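Local structure of beta-galactosidase (Bacillus circulans, 4MAD) at residues E247-W252 with Y313-L318; A37-R42 with F284-G289; G290-F295 with Q307-S312; V221-R226 with L243-F248. The protein probably hydrolyses terminal non-reducing beta-D-galactose units from beta-D-galactosides, as a member of glycoside hydrolase family 35. All blocks are in the same frame, centred on the assembly; numbering follows the deposited sequence.

Overall arrangement
All four contacts lie in the family 35 catalytic barrel or the loops at its end, and contacts 1, 2 and 4 converge on E247, the predicted nucleophile. Contact 4 pairs the sixth and seventh strands and shares E247 and F248 with contact 1, where W249 N lies 3.1 Å from F223 O. Contact 2 closes the barrel between the eighth and first strands and touches contact 1 where Y285 OH meets Y313 OH at 2.9 Å. Contact 3 lies farther from the nucleophile, its centre about 24 Å from that of contact 4, and is tied to contact 2 by R42 NH2 and N292 OD1. A 2-(2-methoxyethoxy)ethanol, probably from the crystallisation liquor, sits about 4 Å from the W252 side chain.

Contact 1 of 4, residues E247-W252 with Y313-L318; sequences EFWHGW and YDYDGL
Y315 lays one face of its ring against the backbone of W252, with W252 C 3.8 Å above the plane and over the ring centre. This is the tight part of the contact. Beside it the two backbones approach through a pair of CA-H...O contacts, G251 CA to Y315 O at 3.3 Å and Y315 CA to W252 O. The N-H...O bond from W252 N to Y315 O is weak, 3.4 Å long and bent to 134°. A CB on G251 would collide with Y315 O, consistent with a glycine at this position. An Asx turn shapes the other chain, D316 N donating to D314 OD2 at 2.9 Å.

The looser side belongs to two partly exposed indoles. The CB of W252 points away from 313-318, and with CG anti to the backbone N (chi1 -153°) the ring brings only CE3 near Y315 OH, at 4.0 Å; this ring lines the pocket of the bound 2-(2-methoxyethoxy)ethanol. W249 CD1 comes to 4.1 Å of Y315 OH. W249 NE1 donates to the anti lone pair of E247 OE1 at 2.9 Å and 159°, while R104 bridges OE2. With both oxygens engaged, the carboxylate of the predicted nucleophile is probably fixed in its rotation.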
# COMPACT_ATOMS: atom_id res chain seq x y z
N GLU A 247 2.42 -12.74 -12.03
CA GLU A 247 3.28 -11.69 -11.55
C GLU A 247 4.74 -12.02 -11.91
O GLU A 247 5.32 -12.88 -11.38
CB GLU A 247 3.15 -11.50 -10.03
CG GLU A 247 1.73 -11.35 -9.53
CD GLU A 247 1.64 -11.28 -8.01
OE1 GLU A 247 2.69 -11.26 -7.36
OE2 GLU A 247 0.52 -11.33 -7.52
N PHE A 248 5.28 -11.33 -12.88
CA PHE A 248 6.69 -11.39 -13.20
C PHE A 248 7.31 -10.21 -12.46
O PHE A 248 7.17 -9.09 -12.86
CB PHE A 248 6.91 -11.31 -14.71
CG PHE A 248 8.34 -11.10 -15.15
CD1 PHE A 248 9.40 -11.67 -14.50
CD2 PHE A 248 8.63 -10.35 -16.26
CE1 PHE A 248 10.68 -11.45 -14.98
CE2 PHE A 248 9.87 -10.14 -16.66
CZ PHE A 248 10.89 -10.71 -16.03
N TRP A 249 8.00 -10.52 -11.38
CA TRP A 249 8.56 -9.53 -10.50
C TRP A 249 9.85 -9.03 -11.15
O TRP A 249 10.91 -9.48 -10.85
CB TRP A 249 8.84 -10.09 -9.08
CG TRP A 249 7.66 -10.70 -8.46
CD1 TRP A 249 6.44 -10.21 -8.47
CD2 TRP A 249 7.60 -11.91 -7.72
NE1 TRP A 249 5.59 -11.03 -7.81
CE2 TRP A 249 6.29 -12.10 -7.35
CE3 TRP A 249 8.53 -12.87 -7.36
CZ2 TRP A 249 5.88 -13.19 -6.63
CZ3 TRP A 249 8.11 -13.95 -6.67
CH2 TRP A 249 6.81 -14.10 -6.30
N HIS A 250 9.72 -8.11 -12.07
CA HIS A 250 10.88 -7.65 -12.83
C HIS A 250 11.63 -6.55 -12.10
O HIS A 250 12.64 -6.10 -12.51
CB HIS A 250 10.47 -7.15 -14.21
CG HIS A 250 9.79 -5.84 -14.18
ND1 HIS A 250 8.51 -5.68 -13.75
CD2 HIS A 250 10.24 -4.62 -14.49
CE1 HIS A 250 8.18 -4.41 -13.81
NE2 HIS A 250 9.21 -3.75 -14.26
N GLY A 251 11.07 -6.15 -10.99
CA GLY A 251 11.59 -5.16 -10.11
C GLY A 251 11.37 -5.67 -8.70
O GLY A 251 11.24 -6.82 -8.53
N TRP A 252 11.37 -4.78 -7.72
CA TRP A 252 11.10 -5.12 -6.33
C TRP A 252 10.81 -3.86 -5.53
O TRP A 252 10.92 -2.79 -6.03
CB TRP A 252 12.23 -5.91 -5.68
CG TRP A 252 11.85 -6.81 -4.57
CD1 TRP A 252 12.19 -6.69 -3.29
CD2 TRP A 252 11.08 -8.00 -4.67
NE1 TRP A 252 11.67 -7.72 -2.56
CE2 TRP A 252 11.01 -8.56 -3.39
CE3 TRP A 252 10.45 -8.64 -5.72
CZ2 TRP A 252 10.32 -9.71 -3.15
CZ3 TRP A 252 9.80 -9.77 -5.48
CH2 TRP A 252 9.73 -10.31 -4.21
N TYR A 313 6.33 3.56 -4.45
CA TYR A 313 6.15 2.25 -5.07
C TYR A 313 6.68 2.20 -6.49
O TYR A 313 6.15 1.55 -7.29
CB TYR A 313 4.73 1.77 -4.99
CG TYR A 313 4.52 0.28 -4.95
CD1 TYR A 313 5.10 -0.52 -3.99
CD2 TYR A 313 3.68 -0.31 -5.83
CE1 TYR A 313 4.88 -1.86 -3.97
CE2 TYR A 313 3.45 -1.63 -5.79
CZ TYR A 313 4.04 -2.42 -4.87
OH TYR A 313 3.72 -3.74 -4.85
N ASP A 314 7.78 2.89 -6.72
CA ASP A 314 8.35 3.02 -8.03
C ASP A 314 8.61 1.64 -8.54
O ASP A 314 8.24 1.36 -9.58
CB ASP A 314 9.67 3.78 -7.91
CG ASP A 314 10.46 3.90 -9.23
OD1 ASP A 314 10.49 4.99 -9.77
OD2 ASP A 314 11.10 2.94 -9.62
N TYR A 315 9.23 0.78 -7.75
CA TYR A 315 9.35 -0.67 -7.97
C TYR A 315 10.40 -0.99 -9.05
O TYR A 315 10.48 -2.06 -9.51
CB TYR A 315 8.01 -1.27 -8.41
CG TYR A 315 7.79 -2.68 -7.96
CD1 TYR A 315 7.10 -2.97 -6.83
CD2 TYR A 315 8.29 -3.72 -8.66
CE1 TYR A 315 6.91 -4.24 -6.41
CE2 TYR A 315 8.10 -4.98 -8.27
CZ TYR A 315 7.42 -5.24 -7.15
OH TYR A 315 7.26 -6.52 -6.79
N ASP A 316 11.16 -0.00 -9.46
CA ASP A 316 11.99 -0.18 -10.62
C ASP A 316 11.09 -0.60 -11.78
O ASP A 316 11.43 -1.38 -12.58
CB ASP A 316 13.09 -1.18 -10.42
CG ASP A 316 14.21 -0.99 -11.40
OD1 ASP A 316 14.36 0.10 -11.88
OD2 ASP A 316 14.94 -1.94 -11.61
N GLY A 317 9.92 -0.02 -11.81
CA GLY A 317 8.92 -0.34 -12.79
C GLY A 317 9.30 0.16 -14.18
O GLY A 317 10.24 0.86 -14.33
N LEU A 318 8.53 -0.25 -15.17
CA LEU A 318 8.71 0.16 -16.53
C LEU A 318 8.50 1.67 -16.66
O LEU A 318 9.17 2.27 -17.42
CB LEU A 318 7.81 -0.59 -17.47
CG LEU A 318 7.99 -2.09 -17.47
CD1 LEU A 318 7.05 -2.74 -18.39
CD2 LEU A 318 9.35 -2.52 -17.69

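Contact 2 of 4, residues A37-R42 with F284-G289; sequences AMHYFR and FYMAHG
A37 and the chain leaving F284 are locked together by three backbone bonds. A37 N donates to F284 O at 2.8 Å, and A37 O accepts twice, from A287 N at 3.0 Å and from H288 N at 3.3 Å. These bonds close the barrel, joining its first strand, 34-38, to the end of its eighth, 281-284.

M286 makes the main side-chain contact. Its chain bends at chi2 and chi3 (-69° and -64°), which brings CE over the face of the H39 ring, 3.5 Å from the centroid and 11° off the normal, a CH-pi contact. SD of the same residue lies 3.2 Å above the plane of the Y285 ring and over its centre, so M286 serves both rings. The peptide bond between Y285 and M286 is cis; a non-proline cis peptide at the end of the eighth strand recurs in clan GH-A enzymes.

A second shell positions these groups. One water accepts from H39 N and donates to H288 O at 2.6 Å and to G289 O at 2.8 Å, bridging the chains where they separate. M38 and H288 lie side by side, and H288 NE2 is hydrogen-bonded to T43 OG1. R42 packs its aliphatic part on G289 O while its guanidinium reaches N292 and A111.

The Y285 side chain comes within about 4 Å of that of E247, the predicted nucleophile. Packed under a thioether and hydrogen-bonded through OH to Y313, the phenol is likely to have little freedom to turn.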
# COMPACT_ATOMS: atom_id res chain seq x y z
N ALA A 37 0.83 -4.75 -14.79
CA ALA A 37 0.17 -4.35 -13.55
C ALA A 37 0.25 -2.84 -13.28
O ALA A 37 1.29 -2.26 -13.30
CB ALA A 37 0.73 -5.08 -12.40
N MET A 38 -0.92 -2.26 -13.07
CA MET A 38 -1.05 -0.92 -12.61
C MET A 38 -2.23 -0.83 -11.64
O MET A 38 -3.28 -1.27 -11.95
CB MET A 38 -1.26 0.05 -13.75
CG MET A 38 -1.51 1.42 -13.32
SD MET A 38 -1.86 2.59 -14.68
CE MET A 38 -2.29 4.01 -13.71
N HIS A 39 -2.02 -0.24 -10.50
CA HIS A 39 -3.06 -0.16 -9.49
C HIS A 39 -3.72 1.21 -9.48
O HIS A 39 -3.07 2.19 -9.29
CB HIS A 39 -2.45 -0.38 -8.14
CG HIS A 39 -1.80 -1.70 -7.98
ND1 HIS A 39 -2.02 -2.75 -8.82
CD2 HIS A 39 -0.88 -2.13 -7.08
CE1 HIS A 39 -1.30 -3.78 -8.44
NE2 HIS A 39 -0.58 -3.42 -7.40
N TYR A 40 -5.02 1.27 -9.64
CA TYR A 40 -5.66 2.56 -9.74
C TYR A 40 -5.35 3.38 -8.49
O TYR A 40 -5.28 4.56 -8.55
CB TYR A 40 -7.17 2.45 -9.98
CG TYR A 40 -7.87 1.61 -8.99
CD1 TYR A 40 -8.54 2.16 -7.95
CD2 TYR A 40 -7.85 0.28 -9.10
CE1 TYR A 40 -9.14 1.37 -7.00
CE2 TYR A 40 -8.47 -0.53 -8.17
CZ TYR A 40 -9.10 0.02 -7.09
OH TYR A 40 -9.70 -0.74 -6.16
N PHE A 41 -5.18 2.70 -7.38
CA PHE A 41 -5.14 3.34 -6.07
C PHE A 41 -3.79 3.91 -5.77
O PHE A 41 -3.59 4.48 -4.75
CB PHE A 41 -5.62 2.43 -4.97
CG PHE A 41 -5.08 1.02 -5.02
CD1 PHE A 41 -3.94 0.70 -4.35
CD2 PHE A 41 -5.73 0.03 -5.71
CE1 PHE A 41 -3.51 -0.55 -4.33
CE2 PHE A 41 -5.26 -1.21 -5.70
CZ PHE A 41 -4.15 -1.50 -5.02
N ARG A 42 -2.89 3.73 -6.71
CA ARG A 42 -1.53 4.18 -6.56
C ARG A 42 -1.09 5.35 -7.47
O ARG A 42 0.01 5.74 -7.42
CB ARG A 42 -0.59 3.01 -6.65
CG ARG A 42 -0.55 2.21 -5.39
CD ARG A 42 0.25 0.94 -5.48
NE ARG A 42 0.79 0.50 -4.22
CZ ARG A 42 0.80 -0.74 -3.76
NH1 ARG A 42 0.32 -1.71 -4.49
NH2 ARG A 42 1.34 -1.00 -2.59
N PHE A 284 3.46 -8.16 -16.07
CA PHE A 284 4.57 -7.51 -15.46
C PHE A 284 4.13 -6.90 -14.10
O PHE A 284 3.21 -6.14 -14.07
CB PHE A 284 5.12 -6.42 -16.38
CG PHE A 284 6.18 -6.88 -17.30
CD1 PHE A 284 7.44 -6.45 -17.15
CD2 PHE A 284 5.91 -7.71 -18.33
CE1 PHE A 284 8.41 -6.89 -17.98
CE2 PHE A 284 6.88 -8.12 -19.16
CZ PHE A 284 8.12 -7.71 -18.98
N TYR A 285 4.82 -7.24 -13.02
CA TYR A 285 4.61 -6.66 -11.74
C TYR A 285 5.86 -5.92 -11.24
O TYR A 285 6.81 -6.54 -10.93
CB TYR A 285 4.24 -7.76 -10.76
CG TYR A 285 3.60 -7.23 -9.51
CD1 TYR A 285 2.24 -7.30 -9.31
CD2 TYR A 285 4.35 -6.58 -8.57
CE1 TYR A 285 1.67 -6.79 -8.18
CE2 TYR A 285 3.78 -6.05 -7.46
CZ TYR A 285 2.45 -6.17 -7.26
OH TYR A 285 1.92 -5.63 -6.14
N MET A 286 5.84 -4.59 -11.16
CA MET A 286 4.76 -3.71 -11.59
C MET A 286 5.13 -3.03 -12.92
O MET A 286 6.26 -2.73 -13.13
CB MET A 286 4.56 -2.61 -10.58
CG MET A 286 4.06 -3.01 -9.27
SD MET A 286 2.44 -3.56 -9.21
CE MET A 286 1.61 -2.11 -9.67
N ALA A 287 4.19 -2.86 -13.81
CA ALA A 287 4.48 -2.09 -14.99
C ALA A 287 4.61 -0.62 -14.70
O ALA A 287 5.52 -0.02 -15.07
CB ALA A 287 3.45 -2.29 -16.06
N HIS A 288 3.60 -0.09 -14.06
CA HIS A 288 3.64 1.15 -13.36
C HIS A 288 3.27 0.95 -11.87
O HIS A 288 2.25 0.49 -11.58
CB HIS A 288 2.68 2.14 -13.99
CG HIS A 288 2.64 3.45 -13.29
ND1 HIS A 288 3.72 4.28 -13.22
CD2 HIS A 288 1.67 4.03 -12.55
CE1 HIS A 288 3.41 5.33 -12.50
NE2 HIS A 288 2.16 5.22 -12.12
N GLY A 289 4.19 1.30 -10.99
CA GLY A 289 4.00 1.18 -9.57
C GLY A 289 3.39 2.32 -8.78
O GLY A 289 2.52 2.16 -8.01
O HOH W 1 0.52 1.04 -9.70

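Contact 3 of 4, residues G290-F295 with Q307-S312; sequences GTNFGF and QPTITS
N292 grips two successive carbonyls, those of I310 and T311, at the base of the loop that carries the small antiparallel hairpin of strands 299-301 and 306-308, beyond the eighth barrel strand. Its backbone N donates to T311 O at 2.8 Å, next to the single bridge between T291 and S312. The side chain has CG anti to the carbonyl carbon (chi1 -52°), which sends ND2 to I310 O at 3.0 Å and 156°, with the acceptor only 5° out of the amide plane. OD1 accepts from R42 NH2, so both ends of the amide are used and its flip is defined. A leucine here would probably leave I310 O without this donor and strip R42 of one of its acceptors.

T291 and T311 share a conformation, each with OG1 anti to the carbonyl carbon and CG2 anti to the backbone N. Their methyls consequently meet, CG2 to CG2 at 3.8 Å, while the hydroxyls serve other partners: T291 OG1 is hydrogen-bonded to E321, and T311 OG1 to R549 O in strand 545-551 of a C-terminal beta sheet, joining this loop to that sheet. T309 CG2 lies 4.0 Å from N292 ND2, and T311 CG2 reaches 3.3 Å from N292 O.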
# COMPACT_ATOMS: atom_id res chain seq x y z
N GLY A 290 3.90 3.50 -9.05
CA GLY A 290 3.36 4.69 -8.45
C GLY A 290 3.71 4.84 -7.00
O GLY A 290 4.82 4.62 -6.69
N THR A 291 2.74 5.23 -6.16
CA THR A 291 2.97 5.66 -4.81
C THR A 291 1.99 5.11 -3.77
O THR A 291 0.85 5.04 -4.06
CB THR A 291 2.94 7.22 -4.74
OG1 THR A 291 3.59 7.77 -5.90
CG2 THR A 291 3.55 7.68 -3.44
N ASN A 292 2.51 4.77 -2.58
CA ASN A 292 1.72 4.54 -1.38
C ASN A 292 1.47 5.89 -0.69
O ASN A 292 2.18 6.31 0.12
CB ASN A 292 2.40 3.57 -0.42
CG ASN A 292 2.81 2.28 -1.10
OD1 ASN A 292 2.06 1.72 -1.82
ND2 ASN A 292 3.97 1.80 -0.78
N PHE A 293 0.40 6.55 -1.11
CA PHE A 293 0.08 7.83 -0.56
C PHE A 293 -0.42 7.62 0.91
O PHE A 293 -0.72 6.55 1.29
CB PHE A 293 -0.99 8.59 -1.40
CG PHE A 293 -0.52 9.04 -2.78
CD1 PHE A 293 0.45 9.99 -2.93
CD2 PHE A 293 -1.10 8.55 -3.90
CE1 PHE A 293 0.83 10.37 -4.16
CE2 PHE A 293 -0.70 8.95 -5.10
CZ PHE A 293 0.27 9.85 -5.21
N GLY A 294 -0.47 8.71 1.66
CA GLY A 294 -1.01 8.68 2.99
C GLY A 294 -0.35 7.64 3.86
O GLY A 294 0.82 7.54 3.92
N PHE A 295 -1.20 6.88 4.52
CA PHE A 295 -0.80 5.85 5.43
C PHE A 295 -1.00 4.46 4.78
O PHE A 295 -1.12 3.51 5.46
CB PHE A 295 -1.62 6.01 6.72
CG PHE A 295 -1.26 7.21 7.54
CD1 PHE A 295 -0.01 7.36 8.05
CD2 PHE A 295 -2.17 8.18 7.83
CE1 PHE A 295 0.30 8.40 8.78
CE2 PHE A 295 -1.86 9.20 8.59
CZ PHE A 295 -0.64 9.32 9.06
N GLN A 307 8.95 -5.02 9.19
CA GLN A 307 9.62 -4.25 8.13
C GLN A 307 8.61 -3.44 7.31
O GLN A 307 7.88 -3.97 6.56
CB GLN A 307 10.38 -5.19 7.21
CG GLN A 307 11.18 -6.25 7.86
CD GLN A 307 11.58 -7.39 6.91
OE1 GLN A 307 10.78 -8.07 6.38
NE2 GLN A 307 12.85 -7.56 6.74
N PRO A 308 8.60 -2.16 7.51
CA PRO A 308 7.59 -1.32 6.91
C PRO A 308 8.03 -0.97 5.50
O PRO A 308 9.16 -0.65 5.29
CB PRO A 308 7.56 -0.11 7.82
CG PRO A 308 8.85 -0.11 8.44
CD PRO A 308 9.26 -1.48 8.61
N THR A 309 7.12 -1.06 4.55
CA THR A 309 7.37 -0.70 3.19
C THR A 309 7.34 0.82 3.05
O THR A 309 6.63 1.45 3.75
CB THR A 309 6.34 -1.37 2.27
OG1 THR A 309 6.55 -2.78 2.26
CG2 THR A 309 6.43 -0.82 0.86
N ILE A 310 8.15 1.37 2.16
CA ILE A 310 8.30 2.79 2.02
C ILE A 310 7.14 3.44 1.27
O ILE A 310 6.31 2.80 0.75
CB ILE A 310 9.62 3.19 1.30
CG1 ILE A 310 9.65 2.70 -0.12
CG2 ILE A 310 10.85 2.66 2.05
CD1 ILE A 310 10.86 3.22 -0.87
N THR A 311 7.13 4.76 1.24
CA THR A 311 6.11 5.48 0.52
C THR A 311 6.09 5.27 -1.01
O THR A 311 5.09 4.98 -1.57
CB THR A 311 6.25 7.00 0.77
OG1 THR A 311 6.15 7.24 2.13
CG2 THR A 311 5.15 7.74 0.00
N SER A 312 7.23 5.44 -1.65
CA SER A 312 7.35 5.22 -3.06
C SER A 312 7.08 3.77 -3.40
O SER A 312 7.55 2.91 -2.75
CB SER A 312 8.77 5.52 -3.57
OG SER A 312 8.97 5.14 -4.90

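Contact 4 of 4, residues V221-R226 with L243-F248; sequences VNFGSR and LMCMEF
F223 N donates to E247 O at 3.0 Å, and two residues earlier V221 O accepts from M246 N at 2.9 Å. Between V221 N and M244 O the bond is weak. CA-H...O contacts supplement these, C245 CA lying 3.1 Å from V221 O and F248 CA facing F223 O.

This parallel pairing, V221 with C245 and F223 with F248, completes a beta-alpha-beta crossover through helix 227-237, the sixth and seventh strands of the (beta/alpha)8 barrel, with a corner at M246.

Polar side chains meet at N222. OD1 takes a weak bond from E247 N at 3.0 Å, and the amide stacks on the E247 carboxylate, the planes 13° apart and ND2 3.5 Å from CD. ND2 donates to E171, the predicted proton donor, so N222 touches both predicted catalytic residues. An alanine in place of E247 would probably deprive R104 of its salt-bridge mate and the N222 amide of its stacking partner.

On the face of C245 and F223 the contact is sulfur-aromatic: C245 SG lies over the F223 ring, 3.9 Å from the centroid and 13° off the normal. Separately, F248 turns a ring edge to G224 O, 3.8 Å from CE1.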
# COMPACT_ATOMS: atom_id res chain seq x y z
N VAL A 221 1.35 -19.07 -12.18
CA VAL A 221 2.40 -18.84 -11.19
C VAL A 221 3.06 -17.47 -11.29
O VAL A 221 3.01 -16.85 -12.33
CB VAL A 221 3.49 -19.92 -11.31
CG1 VAL A 221 2.92 -21.29 -10.98
CG2 VAL A 221 4.11 -19.91 -12.70
N ASN A 222 3.68 -17.19 -10.14
CA ASN A 222 4.34 -15.94 -9.93
C ASN A 222 5.81 -16.13 -9.64
O ASN A 222 6.15 -16.95 -8.88
CB ASN A 222 3.67 -15.26 -8.75
CG ASN A 222 2.22 -15.01 -8.96
OD1 ASN A 222 1.78 -14.93 -10.07
ND2 ASN A 222 1.50 -14.81 -7.89
N PHE A 223 6.66 -15.35 -10.26
CA PHE A 223 8.05 -15.51 -10.05
C PHE A 223 8.91 -14.36 -10.58
O PHE A 223 8.48 -13.55 -11.32
CB PHE A 223 8.52 -16.83 -10.61
CG PHE A 223 8.32 -16.98 -12.10
CD1 PHE A 223 9.18 -16.39 -12.98
CD2 PHE A 223 7.33 -17.76 -12.61
CE1 PHE A 223 9.01 -16.57 -14.32
CE2 PHE A 223 7.15 -17.91 -13.96
CZ PHE A 223 7.99 -17.34 -14.80
N GLY A 224 10.13 -14.33 -10.11
CA GLY A 224 11.07 -13.36 -10.57
C GLY A 224 12.15 -13.86 -11.52
O GLY A 224 12.74 -13.11 -12.25
N SER A 225 12.41 -15.15 -11.47
CA SER A 225 13.40 -15.76 -12.32
C SER A 225 13.15 -17.26 -12.55
O SER A 225 12.30 -17.83 -11.90
CB SER A 225 14.80 -15.50 -11.80
OG SER A 225 15.07 -16.33 -10.74
N ARG A 226 13.92 -17.90 -13.42
CA ARG A 226 13.80 -19.34 -13.65
C ARG A 226 12.45 -19.85 -14.11
O ARG A 226 11.85 -20.67 -13.51
CB ARG A 226 14.34 -20.14 -12.46
CG ARG A 226 15.66 -19.62 -12.01
CD ARG A 226 16.58 -20.56 -11.37
NE ARG A 226 16.33 -21.95 -11.66
CZ ARG A 226 16.80 -22.95 -10.91
NH1 ARG A 226 17.56 -22.69 -9.84
NH2 ARG A 226 16.49 -24.19 -11.22
N LEU A 243 0.45 -21.58 -20.34
CA LEU A 243 1.32 -21.16 -19.26
C LEU A 243 1.28 -19.65 -19.06
O LEU A 243 1.51 -18.95 -19.96
CB LEU A 243 2.74 -21.54 -19.59
CG LEU A 243 3.07 -22.99 -19.92
CD1 LEU A 243 4.51 -23.15 -20.39
CD2 LEU A 243 2.80 -23.83 -18.72
N MET A 244 0.97 -19.18 -17.86
CA MET A 244 1.01 -17.76 -17.59
C MET A 244 1.74 -17.38 -16.30
O MET A 244 1.49 -17.92 -15.30
CB MET A 244 -0.37 -17.15 -17.55
CG MET A 244 -0.31 -15.67 -17.49
SD MET A 244 -1.85 -14.97 -17.94
CE MET A 244 -1.46 -13.30 -18.03
N CYS A 245 2.62 -16.41 -16.37
CA CYS A 245 3.22 -15.82 -15.20
C CYS A 245 2.38 -14.64 -14.80
O CYS A 245 2.44 -13.65 -15.40
CB CYS A 245 4.61 -15.34 -15.52
SG CYS A 245 5.42 -14.53 -14.16
N MET A 246 1.54 -14.80 -13.82
CA MET A 246 0.66 -13.74 -13.39
C MET A 246 1.29 -12.53 -12.67
O MET A 246 0.74 -11.49 -12.71
CB MET A 246 -0.52 -14.32 -12.65
CG MET A 246 -1.52 -13.37 -12.32
SD MET A 246 -2.39 -12.55 -13.63
CE MET A 246 -2.75 -13.85 -14.71
N GLU A 247 2.42 -12.74 -12.03
CA GLU A 247 3.28 -11.69 -11.55
C GLU A 247 4.74 -12.02 -11.91
O GLU A 247 5.32 -12.88 -11.38
CB GLU A 247 3.15 -11.50 -10.03
CG GLU A 247 1.73 -11.35 -9.53
CD GLU A 247 1.64 -11.28 -8.01
OE1 GLU A 247 2.69 -11.26 -7.36
OE2 GLU A 247 0.52 -11.33 -7.52
N PHE A 248 5.28 -11.33 -12.88
CA PHE A 248 6.69 -11.39 -13.20
C PHE A 248 7.31 -10.21 -12.46
O PHE A 248 7.17 -9.09 -12.86
CB PHE A 248 6.91 -11.31 -14.71
CG PHE A 248 8.34 -11.10 -15.15
CD1 PHE A 248 9.40 -11.67 -14.50
CD2 PHE A 248 8.63 -10.35 -16.26
CE1 PHE A 248 10.68 -11.45 -14.98
CE2 PHE A 248 9.87 -10.14 -16.66
CZ PHE A 248 10.89 -10.71 -16.03